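PDB 4EWC: putative nucleoprotein, which encapsidates the negative-strand RNA of the infectious salmon anemia virus genome, protecting it from nucleases and forming the ribonucleoprotein that serves as template for transcription and replication. Local coordinates for residues Ile460-Pro465 with Asn496-Ala501; Arg566-Phe571 with Ile581-Val586. All coordinates share one frame; numbering follows the deposited sequence.

Contact 1 (Ile460-Pro465 with Asn496-Ala501)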
ATOM      1  N   ILE A 460      -6.612  -7.127   0.963  1.00 38.90           N
ATOM      2  CA  ILE A 460      -7.939  -6.658   1.377  1.00 42.84           C
ATOM      3  C   ILE A 460      -8.487  -5.625   0.401  1.00 44.55           C
ATOM      4  O   ILE A 460      -9.607  -5.753  -0.085  1.00 44.74           O
ATOM      5  CB  ILE A 460      -7.908  -5.970   2.756  1.00 41.24           C
ATOM      6  CG1 ILE A 460      -7.571  -6.977   3.861  1.00 43.22           C
ATOM      7  CG2 ILE A 460      -9.223  -5.303   3.025  1.00 33.12           C
ATOM      8  CD1 ILE A 460      -8.646  -7.998   4.085  1.00 46.27           C
ATOM      9  N   GLU A 461      -7.695  -4.599   0.114  1.00 43.31           N
ATOM     10  CA  GLU A 461      -8.164  -3.540  -0.767  1.00 47.86           C
ATOM     11  C   GLU A 461      -8.498  -4.069  -2.162  1.00 46.62           C
ATOM     12  O   GLU A 461      -9.525  -3.720  -2.737  1.00 45.76           O
ATOM     13  CB  GLU A 461      -7.165  -2.400  -0.865  1.00 47.28           C
ATOM     14  CG  GLU A 461      -7.689  -1.217  -1.633  1.00 51.53           C
ATOM     15  CD  GLU A 461      -8.347  -0.210  -0.713  1.00 70.90           C
ATOM     16  OE1 GLU A 461      -7.804   0.000   0.405  1.00 68.61           O
ATOM     17  OE2 GLU A 461      -9.399   0.368  -1.105  1.00 65.55           O
ATOM     18  N   ASN A 462      -7.635  -4.909  -2.718  1.00 41.73           N
ATOM     19  CA  ASN A 462      -7.963  -5.491  -4.020  1.00 46.59           C
ATOM     20  C   ASN A 462      -9.079  -6.546  -3.982  1.00 46.89           C
ATOM     21  O   ASN A 462      -9.744  -6.780  -4.988  1.00 44.65           O
ATOM     22  CB  ASN A 462      -6.722  -6.059  -4.695  1.00 45.86           C
ATOM     23  CG  ASN A 462      -5.790  -4.980  -5.167  1.00 46.02           C
ATOM     24  OD1 ASN A 462      -5.739  -4.659  -6.361  1.00 47.80           O
ATOM     25  ND2 ASN A 462      -5.050  -4.396  -4.228  1.00 41.03           N
ATOM     26  N   ALA A 463      -9.263  -7.189  -2.833  1.00 43.13           N
ATOM     27  CA  ALA A 463     -10.251  -8.243  -2.724  1.00 45.42           C
ATOM     28  C   ALA A 463     -11.667  -7.667  -2.801  1.00 45.08           C
ATOM     29  O   ALA A 463     -12.488  -8.143  -3.571  1.00 45.85           O
ATOM     30  CB  ALA A 463     -10.052  -9.044  -1.453  1.00 35.26           C
ATOM     31  N   VAL A 464     -11.943  -6.645  -2.002  1.00 41.06           N
ATOM     32  CA  VAL A 464     -13.221  -5.959  -2.061  1.00 45.35           C
ATOM     33  C   VAL A 464     -12.941  -4.489  -2.237  1.00 47.74           C
ATOM     34  O   VAL A 464     -12.712  -3.792  -1.249  1.00 49.22           O
ATOM     35  CB  VAL A 464     -14.035  -6.125  -0.774  1.00 42.43           C
ATOM     36  CG1 VAL A 464     -15.357  -5.382  -0.885  1.00 46.30           C
ATOM     37  CG2 VAL A 464     -14.280  -7.591  -0.484  1.00 42.30           C
ATOM     38  N   PRO A 465     -12.955  -4.007  -3.495  1.00 49.75           N
ATOM     39  CA  PRO A 465     -12.552  -2.626  -3.770  1.00 46.70           C
ATOM     40  C   PRO A 465     -13.345  -1.667  -2.912  1.00 53.11           C
ATOM     41  O   PRO A 465     -14.528  -1.920  -2.623  1.00 49.94           O
ATOM     42  CB  PRO A 465     -12.922  -2.434  -5.239  1.00 44.66           C
ATOM     43  CG  PRO A 465     -12.914  -3.787  -5.801  1.00 50.23           C
ATOM     44  CD  PRO A 465     -13.449  -4.672  -4.708  1.00 49.04           C
ATOM     45  N   ASN A 496     -16.699  -6.645  -9.350  1.00 56.35           N
ATOM     46  CA  ASN A 496     -15.325  -6.167  -9.186  1.00 60.95           C
ATOM     47  C   ASN A 496     -14.586  -6.753  -7.978  1.00 54.98           C
ATOM     48  O   ASN A 496     -13.404  -6.456  -7.763  1.00 56.49           O
ATOM     49  CB  ASN A 496     -15.261  -4.631  -9.177  1.00 59.74           C
ATOM     50  CG  ASN A 496     -16.125  -4.019 -10.265  1.00 70.46           C
ATOM     51  OD1 ASN A 496     -16.470  -4.688 -11.248  1.00 68.23           O
ATOM     52  ND2 ASN A 496     -16.483  -2.751 -10.097  1.00 71.18           N
ATOM     53  N   VAL A 497     -15.271  -7.587  -7.202  1.00 50.97           N
ATOM     54  CA  VAL A 497     -14.624  -8.376  -6.154  1.00 52.36           C
ATOM     55  C   VAL A 497     -13.515  -9.248  -6.785  1.00 46.33           C
ATOM     56  O   VAL A 497     -13.522  -9.481  -7.983  1.00 49.29           O
ATOM     57  CB  VAL A 497     -15.663  -9.254  -5.430  1.00 53.26           C
ATOM     58  CG1 VAL A 497     -15.951 -10.494  -6.242  1.00 53.06           C
ATOM     59  CG2 VAL A 497     -15.209  -9.630  -4.039  1.00 53.55           C
ATOM     60  N   ARG A 498     -12.550  -9.697  -5.988  1.00 50.08           N
ATOM     61  CA  ARG A 498     -11.398 -10.457  -6.498  1.00 49.78           C
ATOM     62  C   ARG A 498     -10.816 -11.442  -5.498  1.00 44.60           C
ATOM     63  O   ARG A 498     -10.953 -11.267  -4.294  1.00 47.66           O
ATOM     64  CB  ARG A 498     -10.285  -9.514  -6.938  1.00 50.27           C
ATOM     65  CG  ARG A 498     -10.391  -9.030  -8.363  1.00 51.98           C
ATOM     66  CD  ARG A 498      -9.194  -8.199  -8.685  1.00 52.42           C
ATOM     67  NE  ARG A 498      -8.828  -8.299 -10.088  1.00 60.58           N
ATOM     68  CZ  ARG A 498      -7.811  -7.646 -10.642  1.00 70.55           C
ATOM     69  NH1 ARG A 498      -7.060  -6.820  -9.895  1.00 59.07           N
ATOM     70  NH2 ARG A 498      -7.553  -7.818 -11.944  1.00 68.59           N
ATOM     71  N   TYR A 499     -10.139 -12.469  -5.995  1.00 42.37           N
ATOM     72  CA  TYR A 499      -9.477 -13.429  -5.104  1.00 44.30           C
ATOM     73  C   TYR A 499      -8.001 -13.569  -5.456  1.00 43.44           C
ATOM     74  O   TYR A 499      -7.608 -13.359  -6.598  1.00 44.49           O
ATOM     75  CB  TYR A 499     -10.203 -14.797  -5.112  1.00 48.53           C
ATOM     76  CG  TYR A 499     -10.007 -15.601  -6.375  1.00 45.35           C
ATOM     77  CD1 TYR A 499      -8.937 -16.467  -6.491  1.00 46.53           C
ATOM     78  CD2 TYR A 499     -10.884 -15.488  -7.450  1.00 47.71           C
ATOM     79  CE1 TYR A 499      -8.728 -17.190  -7.625  1.00 49.14           C
ATOM     80  CE2 TYR A 499     -10.688 -16.217  -8.605  1.00 48.25           C
ATOM     81  CZ  TYR A 499      -9.601 -17.073  -8.686  1.00 53.20           C
ATOM     82  OH  TYR A 499      -9.364 -17.823  -9.816  1.00 48.28           O
ATOM     83  N   GLU A 500      -7.181 -13.898  -4.467  1.00 43.55           N
ATOM     84  CA  GLU A 500      -5.746 -14.079  -4.702  1.00 45.52           C
ATOM     85  C   GLU A 500      -5.444 -15.446  -5.334  1.00 45.82           C
ATOM     86  O   GLU A 500      -5.905 -16.481  -4.842  1.00 42.33           O
ATOM     87  CB  GLU A 500      -4.950 -13.922  -3.395  1.00 42.22           C
ATOM     88  CG  GLU A 500      -3.481 -14.346  -3.504  1.00 42.37           C
ATOM     89  CD  GLU A 500      -2.662 -14.063  -2.238  1.00 44.97           C
ATOM     90  OE1 GLU A 500      -3.184 -14.181  -1.112  1.00 46.87           O
ATOM     91  OE2 GLU A 500      -1.474 -13.715  -2.365  1.00 48.60           O
ATOM     92  N   ALA A 501      -4.685 -15.437  -6.427  1.00 44.51           N
ATOM     93  CA  ALA A 501      -4.241 -16.679  -7.035  1.00 46.53           C
ATOM     94  C   ALA A 501      -3.350 -17.378  -6.036  1.00 46.44           C
ATOM     95  O   ALA A 501      -2.556 -16.744  -5.366  1.00 51.23           O
ATOM     96  CB  ALA A 501      -3.480 -16.428  -8.327  1.00 46.39           C
TER
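Ala463 and Arg498 make a mainly backbone contact between the C-terminal end of helix 457-463 and the coil leading into strand 499-500. Arg498 N donates to Ala463 O at 2.9 Å, with an N-H...O angle of 146°. The N-H comes in the plane of the carbonyl and meets a lone pair of Ala463 O. Val464 is where the chain leaves helical geometry, so this carbonyl belongs to the helix end. Val497 flanks the same oxygen. Val497 CA lies 3.4 Å from Ala463 O in a CA-H...O contact, and Val497 CG2, anti to the backbone N, reaches the same oxygen. In the reverse sense, Ala463 CA lies 3.5 Å from Arg498 O in a second CA-H...O contact. Arg498 CB rests on the carbonyl of the preceding residue, 3.4 Å from Asn462 O. Further out, Asn462 OD1 sits at the edge of the guanidinium, near its plane, but 4.3 Å from Arg498 NH1. The amide end of Asn462 is held instead through ND2 by Asp458 O. Pro465 closes the other end, with its CG 3.3 Å from Asn496 O. Val497 also packs on Cys420 and Cys423 of helix 417-425. The chemistry implies that the attachment rests on main-chain polar groups, with aliphatic carbons lining the oxygens.

Contact 2 (Arg566-Phe571 with Ile581-Val586)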
ATOM      1  N   ARG A 566      13.748  -8.711  -1.383  1.00 62.99           N
ATOM      2  CA  ARG A 566      13.039  -8.754  -2.649  1.00 68.36           C
ATOM      3  C   ARG A 566      11.560  -8.482  -2.406  1.00 65.56           C
ATOM      4  O   ARG A 566      10.961  -9.086  -1.520  1.00 64.42           O
ATOM      5  CB  ARG A 566      13.250 -10.114  -3.337  1.00 59.66           C
ATOM      6  N   ALA A 567      10.981  -7.560  -3.172  1.00 63.23           N
ATOM      7  CA  ALA A 567       9.563  -7.216  -3.013  1.00 65.06           C
ATOM      8  C   ALA A 567       8.659  -8.401  -3.382  1.00 63.03           C
ATOM      9  O   ALA A 567       8.878  -9.069  -4.385  1.00 58.94           O
ATOM     10  CB  ALA A 567       9.205  -5.982  -3.850  1.00 60.81           C
ATOM     11  N   VAL A 568       7.652  -8.669  -2.560  1.00 58.87           N
ATOM     12  CA  VAL A 568       6.801  -9.837  -2.756  1.00 53.52           C
ATOM     13  C   VAL A 568       5.567  -9.493  -3.571  1.00 53.15           C
ATOM     14  O   VAL A 568       4.778  -8.619  -3.198  1.00 53.99           O
ATOM     15  CB  VAL A 568       6.321 -10.391  -1.413  1.00 53.15           C
ATOM     16  CG1 VAL A 568       5.473 -11.633  -1.632  1.00 45.82           C
ATOM     17  CG2 VAL A 568       7.509 -10.670  -0.498  1.00 53.39           C
ATOM     18  N   LYS A 569       5.369 -10.181  -4.681  1.00 50.96           N
ATOM     19  CA  LYS A 569       4.200  -9.878  -5.486  1.00 49.86           C
ATOM     20  C   LYS A 569       3.231 -11.037  -5.608  1.00 45.75           C
ATOM     21  O   LYS A 569       3.599 -12.189  -5.449  1.00 46.98           O
ATOM     22  CB  LYS A 569       4.594  -9.316  -6.852  1.00 51.91           C
ATOM     23  CG  LYS A 569       5.082 -10.310  -7.853  1.00 54.86           C
ATOM     24  CD  LYS A 569       5.066  -9.652  -9.231  1.00 58.49           C
ATOM     25  CE  LYS A 569       5.770 -10.500 -10.276  1.00 57.12           C
ATOM     26  NZ  LYS A 569       5.637  -9.874 -11.623  1.00 57.79           N
ATOM     27  N   THR A 570       1.978 -10.711  -5.874  1.00 47.85           N
ATOM     28  CA  THR A 570       0.938 -11.726  -5.950  1.00 47.85           C
ATOM     29  C   THR A 570      -0.162 -11.310  -6.951  1.00 48.38           C
ATOM     30  O   THR A 570      -0.280 -10.143  -7.304  1.00 51.03           O
ATOM     31  CB  THR A 570       0.390 -12.053  -4.539  1.00 44.26           C
ATOM     32  OG1 THR A 570      -0.468 -13.198  -4.596  1.00 47.22           O
ATOM     33  CG2 THR A 570      -0.339 -10.872  -3.930  1.00 37.17           C
ATOM     34  N   PHE A 571      -0.947 -12.259  -7.428  1.00 48.78           N
ATOM     35  CA  PHE A 571      -1.926 -11.948  -8.447  1.00 46.30           C
ATOM     36  C   PHE A 571      -3.325 -11.947  -7.882  1.00 47.63           C
ATOM     37  O   PHE A 571      -3.711 -12.862  -7.161  1.00 51.94           O
ATOM     38  CB  PHE A 571      -1.806 -12.931  -9.618  1.00 48.90           C
ATOM     39  CG  PHE A 571      -0.538 -12.775 -10.403  1.00 49.18           C
ATOM     40  CD1 PHE A 571       0.632 -13.383  -9.985  1.00 51.83           C
ATOM     41  CD2 PHE A 571      -0.506 -11.987 -11.539  1.00 49.94           C
ATOM     42  CE1 PHE A 571       1.816 -13.217 -10.698  1.00 50.03           C
ATOM     43  CE2 PHE A 571       0.675 -11.822 -12.262  1.00 48.48           C
ATOM     44  CZ  PHE A 571       1.824 -12.437 -11.840  1.00 50.96           C
ATOM     45  N   ILE A 581      -0.155  -7.511  -7.909  1.00 44.53           N
ATOM     46  CA  ILE A 581       0.029  -6.474  -6.886  1.00 44.67           C
ATOM     47  C   ILE A 581       1.209  -6.851  -6.011  1.00 47.22           C
ATOM     48  O   ILE A 581       1.627  -8.010  -6.003  1.00 44.99           O
ATOM     49  CB  ILE A 581      -1.211  -6.278  -5.967  1.00 41.87           C
ATOM     50  CG1 ILE A 581      -1.428  -7.489  -5.062  1.00 42.70           C
ATOM     51  CG2 ILE A 581      -2.460  -5.940  -6.782  1.00 40.61           C
ATOM     52  CD1 ILE A 581      -2.289  -7.201  -3.858  1.00 34.51           C
ATOM     53  N   VAL A 582       1.740  -5.872  -5.280  1.00 44.80           N
ATOM     54  CA  VAL A 582       2.807  -6.105  -4.302  1.00 43.32           C
ATOM     55  C   VAL A 582       2.253  -6.182  -2.881  1.00 42.69           C
ATOM     56  O   VAL A 582       1.535  -5.294  -2.430  1.00 42.31           O
ATOM     57  CB  VAL A 582       3.863  -4.963  -4.310  1.00 47.49           C
ATOM     58  CG1 VAL A 582       4.710  -5.009  -3.039  1.00 42.75           C
ATOM     59  CG2 VAL A 582       4.733  -5.030  -5.543  1.00 47.91           C
ATOM     60  N   ILE A 583       2.591  -7.238  -2.162  1.00 44.56           N
ATOM     61  CA  ILE A 583       2.267  -7.267  -0.739  1.00 51.54           C
ATOM     62  C   ILE A 583       3.329  -6.427  -0.011  1.00 48.69           C
ATOM     63  O   ILE A 583       4.489  -6.841   0.124  1.00 48.29           O
ATOM     64  CB  ILE A 583       2.213  -8.717  -0.196  1.00 46.39           C
ATOM     65  CG1 ILE A 583       1.234  -9.533  -1.021  1.00 45.21           C
ATOM     66  CG2 ILE A 583       1.799  -8.753   1.255  1.00 43.15           C
ATOM     67  CD1 ILE A 583       1.385 -11.029  -0.827  1.00 44.01           C
ATOM     68  N   SER A 584       2.920  -5.240   0.425  1.00 45.99           N
ATOM     69  CA  SER A 584       3.839  -4.245   0.975  1.00 47.52           C
ATOM     70  C   SER A 584       4.333  -4.584   2.366  1.00 44.80           C
ATOM     71  O   SER A 584       5.448  -4.224   2.741  1.00 48.41           O
ATOM     72  CB  SER A 584       3.173  -2.867   1.027  1.00 43.32           C
ATOM     73  OG  SER A 584       1.960  -2.931   1.742  1.00 46.62           O
ATOM     74  N   GLY A 585       3.492  -5.264   3.128  1.00 43.82           N
ATOM     75  CA  GLY A 585       3.785  -5.554   4.509  1.00 47.44           C
ATOM     76  C   GLY A 585       2.868  -4.742   5.409  1.00 49.06           C
ATOM     77  O   GLY A 585       2.699  -5.066   6.579  1.00 47.29           O
ATOM     78  N   VAL A 586       2.275  -3.681   4.871  1.00 41.38           N
ATOM     79  CA  VAL A 586       1.304  -2.920   5.640  1.00 43.79           C
ATOM     80  C   VAL A 586       0.056  -3.771   5.814  1.00 48.33           C
ATOM     81  O   VAL A 586      -0.345  -4.505   4.901  1.00 53.36           O
ATOM     82  CB  VAL A 586       0.919  -1.566   4.966  1.00 43.83           C
ATOM     83  CG1 VAL A 586      -0.185  -0.865   5.756  1.00 47.48           C
ATOM     84  CG2 VAL A 586       2.120  -0.672   4.885  1.00 47.95           C
TER
HETATM   85  O   HOH W   1       7.070  -6.880  -0.399  1.00 53.56           O
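The flat peptide groups of Thr570 and Ile581 pair N-H to C=O within a beta hairpin, strands 568-574 and 577-583. Thr570, Ile581 and Ile583 point to one face of it, Lys569 and Val582 to the other. Thr570 and Ile581 form an antiparallel hydrogen-bonded pair. Thr570 N donates to Ile581 O at 2.7 Å, and Ile581 N returns a bond of the same length to Thr570 O. Both bonds are fairly straight, with N-H...O angles of 166° and 174°. Lys569 and Val582 are the adjoining non-hydrogen-bonded pair. Here Lys569 CB lies 3.4 Å from Ile581 O, while the rest of the lysine chain runs extended away from the partner strand.

On the Thr570 face, the packing centres on the methyl CG2 of the threonine. It sits between the backbone N and the carbonyl carbon, and both isoleucines touch it. Ile583 CD1 lies 3.6 Å from Thr570 CG2, the two side chains crossing obliquely. Ile581 CG1, on the directly paired residue, lies 3.7 Å from Thr570 CG2. Asp458 and Asn462 of helix 457-463 touch Ile581 as well.

The second subunit also reaches the hairpin. Tyr470 of that subunit hydrogen-bonds through OH with Val582 N, and its side chain packs on Ile581. Within the hairpin, Ile583 N donates to Val568 O, and a water bridges the other two groups of this pair, Val568 N and Ile583 O. The water accepts from Val568 N at 2.9 Å and donates to Ile583 O at 2.6 Å.

How the contacts relate
Contact 1 closes before contact 2 opens along the chain, and their centres are about 14 Å apart. Both lie in the C-terminal region characteristic of orthomyxovirus nucleoproteins. They share one antiparallel sheet of three strands, in which 568-574 lies between 499-500 and 577-583. Two probable hydrogen bonds tie them together: Glu500 OE2 to Thr570 OG1 at 2.5 Å, and Ala501 N to Phe571 O at 2.8 Å. Helix 457-463 adds a second link, with Asn462 OD1 packed on Ile581 CG2. The helix end, the short strand and the hairpin therefore form one continuous unit. Through both contacts, this region also meets the second subunit of the two-chain assembly.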